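Long-range contacts in actinorhodin polyketide putative beta-ketoacyl synthase 2 (Streptomyces coelicolor A3, PDB 1TQY), which probably acts as the chain length factor that works with a partner ketosynthase to build the polyketide chain of the antibiotic actinorhodin: residues 87-91 and 152-158; 188-194 and 240-246; 356-362 and 386-392. All coordinates share one frame; numbering follows the deposited sequence.

Interaction 1 of 3, residues 87-91 and 152-158; sequences ADWAL and ISIRHGM
Asp88 OD1 lies near both His156 and Arg155, in contacts that are loose and involve no hydrogen bond. His156 brings the edge of its imidazole up to it, with CE1 4.0 Å from OD1 and the carboxylate and ring planes only 11° apart. Arg155 NH1 lies 4.5 Å from the same OD1, but the oxygen stands well out of the guanidinium plane, so this is attraction between charges rather than a salt bridge. Arg155 gets there as an extended chain that brings its guanidinium group obliquely against Asp88 CB.

Leu91 CD1 sits over one face of the His156 ring in a CH-pi contact, 3.5 Å from the ring centroid; on the opposite face lies CB of the preceding Arg155, toward the ring's margin. Leu91 turns CG beside its own backbone N (chi1 -79°), and CD1 then serves two partners: besides the ring, it meets the tip of the extended Met158 chain, CE, at a tight 3.5 Å. At the other end of the contact Ala87 CB rests against Ile152, where CG1, CG2 and CD1 all come within about 4 Å of it.

The two helical pieces cross at -52° with their axes 11.7 Å apart, far enough that side chains do all the touching. Behind His156 the chain leaves the helix through a Schellman motif: Gly157 takes positive phi and Met158 N bonds to Ser153 O at 3.0 Å, which turns Met158 back toward Leu91. Ser153 OG adds a bond to Met158 O, and Pro98 packs on Leu91, His156 and Met158.

Chemically, the contact joins an apolar patch (Ala87, Ile152, Leu91, Met158) to a charged side (Asp88, Arg155). The nearby Asp88 carboxylate could make a positive charge on His156 somewhat easier to carry, while Arg155 would partly offset that influence.

Interaction 2 of 3, residues 188-194 and 240-246; sequences PLVVSGG and AILVLED
Ile241 and Val191 press together across the two antiparallel strands, CG2 of Ile241 only 3.4 Å from CG1 of Val191, tighter than usual for two methyls. The rest of Ile241 drops into a hollow left by two glycines: with both side-chain torsions near -67°, its CD1 curls over Gly193 and Gly194, 3.8 Å from Gly193 CA and 3.6 Å from Gly194 N. Further along, Val243 CG1 is the next bump, nestling against the fork of Leu189, 3.9 Å from CG and scarcely farther from either methyl, and Leu189 CD1 then lies beside Glu245 OE1.

Helix 78-93 packs on Val191, Ile241 and Val243. On the other face Val190, Ser192, Leu242 and Leu244 pack against helices 171-185 and 345-359, with Ile13 and Val11 of strand 11-20 beside Leu242 and Leu244, a helix-sheet-helix layering that belongs to the thiolase fold.

Val190 and Leu244 exchange two backbone bonds, as do Ser192 with Leu242 and Gly194 with Ala240, the shortest being Leu242 N to Ser192 O at 2.7 Å. Buried polar ends are satisfied elsewhere: Ser192 OG by Val109 O, Glu245 OE2 by Thr14 OG1 and Arg253. Side-chain polarity is thus left to outside partners, while apolar fit and main-chain bonds join these strands.

Interaction 3 of 3, residues 356-362 and 386-392; sequences SLREGVI and STAPRTA
Leu357 and Pro389 make the main apolar contact. CD2 of Leu357 does the touching: it lies 3.9 Å from Pro389 CB and also touches Ala392 CB, at 4.2 Å. CG of Leu357 is set beside the backbone N (chi1 -59°), and this torsion with an extended chi2 puts CD2 over the loop. Ile362 works on the same proline from another direction, its CG1 4.1 Å from Pro389 CG, while its CD1 meets the methyl CG2 of Thr387. The proline ring therefore packs against residues from both the helix and the chain beyond it. Nearer the surface, Val361 CG1 brushes Ser386 CB at 3.9 Å.

Two methyls also rest on oxygens in van der Waals contact: Leu357 CD2 against the carbonyl oxygen Pro389 O at 3.3 Å, and Ile362 CD1 against the hydroxyl Thr387 OG1 at 3.4 Å.

The polar part is one main-chain bond, Ala388 N to Gly360 O at 2.9 Å. It is bent, with 132° at the hydrogen, and the donor sits above the carbonyl plane, 51° out of it. Gly360 has left the helix with positive phi, and this turn presents its carbonyl to the loop.

In the wider fold the contact ties the end of helix 345-359 to the entry of strand 391-398. Asp300 OD1 takes hydrogen bonds from both Arg390 N and Thr391 N, just ahead of strand 301-303, whose Val301 packs on Ile362, Pro389 and Ala392. Strand 402-410 meets Leu357 through Arg410, and Trp30 of helix 26-34 lies against Ser356, Glu359 and Val361.

Interactions 1 and 2 form one continuous body, their centres 10 Å apart. Helix 78-93 lies on the strand pair, with Ala90 CB 3.4 Å from Ile241 O and Ala87 CA 3.7 Å from Ile241 CG2, while Met158 CE reaches Val191 CG2 at 3.7 Å. Interaction 3 stands apart, its nearest atoms about 11 Å from either, its centre 22 Å from that of interaction 2 and 29 Å from that of interaction 1. Helix 345-359 bridges the gap: it packs on Ala240 and Leu242 and runs into 356-362. Interaction 1 also borders another protein chain, which packs on Ser153 and Ile154. The sodium ion, at Pro21 and Gln58, uses none of their residues.

Interaction 1 of 3, residues 87-91 and 152-158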
# COMPACT_ATOMS: atom_id res chain seq x y z
N ALA B 87 -0.83 10.33 15.36
CA ALA B 87 -0.40 11.39 14.45
C ALA B 87 -0.46 12.77 15.10
O ALA B 87 0.50 13.54 15.01
CB ALA B 87 -1.24 11.36 13.18
N ASP B 88 -1.56 13.08 15.76
CA ASP B 88 -1.70 14.39 16.40
C ASP B 88 -0.60 14.61 17.44
O ASP B 88 0.06 15.65 17.44
CB ASP B 88 -3.07 14.52 17.06
CG ASP B 88 -3.27 15.87 17.72
OD1 ASP B 88 -3.27 16.90 17.01
OD2 ASP B 88 -3.42 15.91 18.97
N TRP B 89 -0.40 13.62 18.31
CA TRP B 89 0.64 13.68 19.35
C TRP B 89 2.04 13.87 18.77
O TRP B 89 2.88 14.57 19.35
CB TRP B 89 0.62 12.41 20.23
CG TRP B 89 -0.54 12.34 21.17
CD1 TRP B 89 -1.36 13.37 21.53
CD2 TRP B 89 -1.00 11.19 21.89
NE1 TRP B 89 -2.30 12.93 22.43
CE2 TRP B 89 -2.11 11.60 22.67
CE3 TRP B 89 -0.58 9.85 21.95
CZ2 TRP B 89 -2.81 10.71 23.50
CZ3 TRP B 89 -1.28 8.97 22.78
CH2 TRP B 89 -2.38 9.41 23.55
N ALA B 90 2.29 13.23 17.63
CA ALA B 90 3.60 13.32 16.98
C ALA B 90 3.85 14.75 16.46
O ALA B 90 4.95 15.28 16.61
CB ALA B 90 3.68 12.32 15.83
N LEU B 91 2.82 15.34 15.85
CA LEU B 91 2.93 16.70 15.32
C LEU B 91 3.15 17.73 16.42
O LEU B 91 3.90 18.69 16.23
CB LEU B 91 1.69 17.07 14.52
CG LEU B 91 1.61 16.51 13.09
CD1 LEU B 91 0.24 16.83 12.47
CD2 LEU B 91 2.73 17.13 12.25
N ILE B 152 -5.33 11.11 8.02
CA ILE B 152 -4.31 11.96 8.63
C ILE B 152 -4.13 13.20 7.74
O ILE B 152 -4.06 14.34 8.23
CB ILE B 152 -2.98 11.19 8.79
CG1 ILE B 152 -3.15 10.12 9.88
CG2 ILE B 152 -1.86 12.13 9.15
CD1 ILE B 152 -1.97 9.18 10.05
N SER B 153 -4.11 12.98 6.43
CA SER B 153 -3.96 14.05 5.44
C SER B 153 -5.03 15.14 5.59
O SER B 153 -4.73 16.33 5.69
CB SER B 153 -4.03 13.46 4.03
OG SER B 153 -4.37 14.44 3.06
N ILE B 154 -6.29 14.71 5.59
CA ILE B 154 -7.43 15.60 5.72
C ILE B 154 -7.47 16.35 7.05
O ILE B 154 -7.75 17.55 7.09
CB ILE B 154 -8.75 14.81 5.58
CG1 ILE B 154 -8.84 14.22 4.18
CG2 ILE B 154 -9.95 15.71 5.86
CD1 ILE B 154 -10.02 13.33 3.99
N ARG B 155 -7.17 15.65 8.13
CA ARG B 155 -7.22 16.28 9.43
C ARG B 155 -6.16 17.36 9.64
O ARG B 155 -6.37 18.28 10.42
CB ARG B 155 -7.09 15.25 10.55
CG ARG B 155 -7.69 15.76 11.84
CD ARG B 155 -7.14 15.03 13.03
NE ARG B 155 -7.80 15.42 14.27
CZ ARG B 155 -7.44 14.95 15.46
NH1 ARG B 155 -6.44 14.08 15.55
NH2 ARG B 155 -8.08 15.33 16.55
N HIS B 156 -5.03 17.26 8.96
CA HIS B 156 -4.00 18.26 9.16
C HIS B 156 -3.76 19.15 7.95
O HIS B 156 -2.88 20.01 7.97
CB HIS B 156 -2.71 17.56 9.61
CG HIS B 156 -2.90 16.75 10.86
ND1 HIS B 156 -3.05 17.33 12.11
CD2 HIS B 156 -3.07 15.42 11.04
CE1 HIS B 156 -3.30 16.39 13.00
NE2 HIS B 156 -3.32 15.22 12.38
N GLY B 157 -4.56 18.95 6.91
CA GLY B 157 -4.42 19.75 5.71
C GLY B 157 -3.09 19.55 5.02
O GLY B 157 -2.47 20.50 4.53
N MET B 158 -2.64 18.30 4.96
CA MET B 158 -1.38 17.97 4.31
C MET B 158 -1.69 17.56 2.88
O MET B 158 -2.45 16.62 2.67
CB MET B 158 -0.68 16.85 5.08
CG MET B 158 -0.32 17.29 6.49
SD MET B 158 0.64 16.10 7.42
CE MET B 158 0.74 16.99 9.02

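Interaction 2 of 3, residues 188-194 and 240-246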
# COMPACT_ATOMS: atom_id res chain seq x y z
N PRO B 188 9.64 18.87 2.57
CA PRO B 188 10.23 19.13 3.90
C PRO B 188 9.76 18.31 5.08
O PRO B 188 10.57 17.94 5.93
CB PRO B 188 9.96 20.61 4.13
CG PRO B 188 9.86 21.16 2.76
CD PRO B 188 9.05 20.11 2.04
N LEU B 189 8.46 18.07 5.17
CA LEU B 189 7.94 17.32 6.29
C LEU B 189 7.07 16.18 5.81
O LEU B 189 6.32 16.32 4.85
CB LEU B 189 7.15 18.26 7.22
CG LEU B 189 6.59 17.71 8.54
CD1 LEU B 189 6.31 18.85 9.49
CD2 LEU B 189 5.32 16.90 8.27
N VAL B 190 7.20 15.05 6.49
CA VAL B 190 6.43 13.87 6.15
C VAL B 190 6.04 13.13 7.42
O VAL B 190 6.88 12.84 8.28
CB VAL B 190 7.23 12.92 5.23
CG1 VAL B 190 6.47 11.61 5.06
CG2 VAL B 190 7.45 13.58 3.86
N VAL B 191 4.74 12.85 7.55
CA VAL B 191 4.23 12.13 8.71
C VAL B 191 4.22 10.67 8.28
O VAL B 191 3.68 10.32 7.24
CB VAL B 191 2.80 12.59 9.06
CG1 VAL B 191 2.21 11.69 10.13
CG2 VAL B 191 2.84 14.02 9.55
N SER B 192 4.83 9.82 9.09
CA SER B 192 4.95 8.43 8.69
C SER B 192 4.82 7.47 9.85
O SER B 192 5.13 7.80 10.99
CB SER B 192 6.33 8.23 8.02
OG SER B 192 6.42 6.98 7.37
N GLY B 193 4.37 6.26 9.54
CA GLY B 193 4.22 5.27 10.58
C GLY B 193 3.18 4.26 10.18
O GLY B 193 2.90 4.05 9.00
N GLY B 194 2.60 3.65 11.20
CA GLY B 194 1.59 2.65 10.97
C GLY B 194 0.99 2.24 12.30
O GLY B 194 1.59 2.41 13.37
N ALA B 240 2.89 3.39 16.03
CA ALA B 240 3.45 4.71 16.21
C ALA B 240 3.42 5.51 14.94
O ALA B 240 3.38 4.97 13.84
CB ALA B 240 4.87 4.60 16.72
N ILE B 241 3.44 6.82 15.10
CA ILE B 241 3.47 7.71 13.96
C ILE B 241 4.59 8.67 14.31
O ILE B 241 4.73 9.06 15.47
CB ILE B 241 2.14 8.48 13.81
CG1 ILE B 241 1.01 7.50 13.43
CG2 ILE B 241 2.29 9.57 12.77
CD1 ILE B 241 1.15 6.86 12.04
N LEU B 242 5.42 9.01 13.35
CA LEU B 242 6.49 9.95 13.63
C LEU B 242 6.59 11.00 12.56
O LEU B 242 6.13 10.81 11.44
CB LEU B 242 7.84 9.24 13.81
CG LEU B 242 8.12 7.80 13.40
CD1 LEU B 242 9.59 7.51 13.73
CD2 LEU B 242 7.21 6.81 14.15
N VAL B 243 7.18 12.13 12.93
CA VAL B 243 7.34 13.25 12.02
C VAL B 243 8.79 13.29 11.55
O VAL B 243 9.71 13.43 12.34
CB VAL B 243 6.97 14.58 12.72
CG1 VAL B 243 7.24 15.76 11.81
CG2 VAL B 243 5.50 14.54 13.13
N LEU B 244 8.98 13.13 10.25
CA LEU B 244 10.32 13.18 9.70
C LEU B 244 10.38 14.44 8.87
O LEU B 244 9.38 14.85 8.27
CB LEU B 244 10.60 11.97 8.81
CG LEU B 244 10.11 10.59 9.20
CD1 LEU B 244 10.94 9.57 8.44
CD2 LEU B 244 10.22 10.36 10.69
N GLU B 245 11.56 15.06 8.83
CA GLU B 245 11.72 16.25 8.03
C GLU B 245 13.16 16.57 7.71
O GLU B 245 14.09 16.09 8.35
CB GLU B 245 11.02 17.44 8.68
CG GLU B 245 11.41 17.74 10.11
CD GLU B 245 10.44 18.73 10.78
OE1 GLU B 245 10.09 19.76 10.15
OE2 GLU B 245 10.04 18.48 11.94
N ASP B 246 13.31 17.36 6.65
CA ASP B 246 14.59 17.81 6.14
C ASP B 246 15.33 18.56 7.24
O ASP B 246 14.76 19.43 7.92
CB ASP B 246 14.35 18.72 4.93
CG ASP B 246 15.63 19.21 4.30
OD1 ASP B 246 16.38 19.98 4.95
OD2 ASP B 246 15.89 18.83 3.14

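Interaction 3 of 3, residues 356-362 and 386-392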
# COMPACT_ATOMS: atom_id res chain seq x y z
N SER B 356 16.46 4.94 23.02
CA SER B 356 17.60 4.27 23.61
C SER B 356 18.82 5.13 23.31
O SER B 356 19.66 5.37 24.19
CB SER B 356 17.75 2.87 23.00
OG SER B 356 16.64 2.07 23.35
N LEU B 357 18.92 5.61 22.08
CA LEU B 357 20.04 6.45 21.69
C LEU B 357 20.03 7.75 22.49
O LEU B 357 21.08 8.21 22.96
CB LEU B 357 19.98 6.78 20.20
CG LEU B 357 20.01 5.59 19.26
CD1 LEU B 357 19.90 6.09 17.84
CD2 LEU B 357 21.27 4.78 19.47
N ARG B 358 18.85 8.34 22.64
CA ARG B 358 18.73 9.59 23.37
C ARG B 358 19.02 9.44 24.86
O ARG B 358 19.73 10.25 25.44
CB ARG B 358 17.34 10.18 23.19
CG ARG B 358 17.33 11.68 23.41
CD ARG B 358 15.94 12.25 23.45
NE ARG B 358 15.18 11.72 24.57
CZ ARG B 358 13.92 12.05 24.85
NH1 ARG B 358 13.28 12.92 24.07
NH2 ARG B 358 13.30 11.51 25.89
N GLU B 359 18.45 8.40 25.46
CA GLU B 359 18.63 8.13 26.89
C GLU B 359 19.92 7.40 27.26
O GLU B 359 20.18 7.17 28.44
CB GLU B 359 17.45 7.30 27.42
CG GLU B 359 16.48 8.09 28.28
CD GLU B 359 15.86 9.25 27.53
OE1 GLU B 359 15.19 8.99 26.50
OE2 GLU B 359 16.03 10.40 27.96
N GLY B 360 20.72 7.03 26.26
CA GLY B 360 21.96 6.34 26.55
C GLY B 360 21.83 4.94 27.13
O GLY B 360 22.80 4.41 27.68
N VAL B 361 20.65 4.33 27.01
CA VAL B 361 20.44 2.97 27.52
C VAL B 361 19.69 2.11 26.51
O VAL B 361 18.84 2.60 25.77
CB VAL B 361 19.62 2.97 28.83
CG1 VAL B 361 20.39 3.71 29.92
CG2 VAL B 361 18.26 3.62 28.61
N ILE B 362 20.02 0.82 26.48
CA ILE B 362 19.35 -0.11 25.56
C ILE B 362 18.12 -0.73 26.21
O ILE B 362 18.22 -1.42 27.22
CB ILE B 362 20.30 -1.26 25.12
CG1 ILE B 362 21.53 -0.67 24.40
CG2 ILE B 362 19.55 -2.23 24.19
CD1 ILE B 362 22.59 -1.69 24.01
N SER B 386 23.14 0.04 30.03
CA SER B 386 23.65 1.39 29.81
C SER B 386 24.98 1.42 29.07
O SER B 386 26.04 1.55 29.69
CB SER B 386 23.77 2.12 31.15
OG SER B 386 24.49 1.33 32.09
N THR B 387 24.92 1.31 27.74
CA THR B 387 26.11 1.32 26.89
C THR B 387 26.20 2.62 26.09
O THR B 387 27.17 2.83 25.35
CB THR B 387 26.06 0.18 25.85
OG1 THR B 387 25.07 0.49 24.86
CG2 THR B 387 25.70 -1.13 26.51
N ALA B 388 25.20 3.48 26.24
CA ALA B 388 25.15 4.75 25.52
C ALA B 388 25.37 4.56 24.02
O ALA B 388 26.32 5.09 23.46
CB ALA B 388 26.19 5.72 26.08
N PRO B 389 24.49 3.78 23.36
CA PRO B 389 24.61 3.52 21.92
C PRO B 389 24.40 4.80 21.11
O PRO B 389 23.68 5.70 21.53
CB PRO B 389 23.51 2.49 21.66
CG PRO B 389 22.47 2.88 22.66
CD PRO B 389 23.29 3.12 23.91
N ARG B 390 25.05 4.89 19.95
CA ARG B 390 24.93 6.07 19.11
C ARG B 390 24.34 5.71 17.75
O ARG B 390 23.82 6.57 17.04
CB ARG B 390 26.31 6.71 18.92
CG ARG B 390 26.26 8.21 18.71
CD ARG B 390 27.45 8.70 17.88
NE ARG B 390 27.31 8.34 16.47
CZ ARG B 390 28.17 8.68 15.52
NH1 ARG B 390 29.24 9.41 15.83
NH2 ARG B 390 27.96 8.31 14.26
N THR B 391 24.43 4.44 17.39
CA THR B 391 23.89 3.97 16.12
C THR B 391 23.13 2.68 16.37
O THR B 391 23.63 1.76 17.00
CB THR B 391 25.02 3.70 15.11
OG1 THR B 391 25.73 4.92 14.86
CG2 THR B 391 24.45 3.17 13.80
N ALA B 392 21.91 2.62 15.86
CA ALA B 392 21.09 1.45 16.04
C ALA B 392 20.58 0.93 14.71
O ALA B 392 20.34 1.72 13.79
CB ALA B 392 19.90 1.78 16.94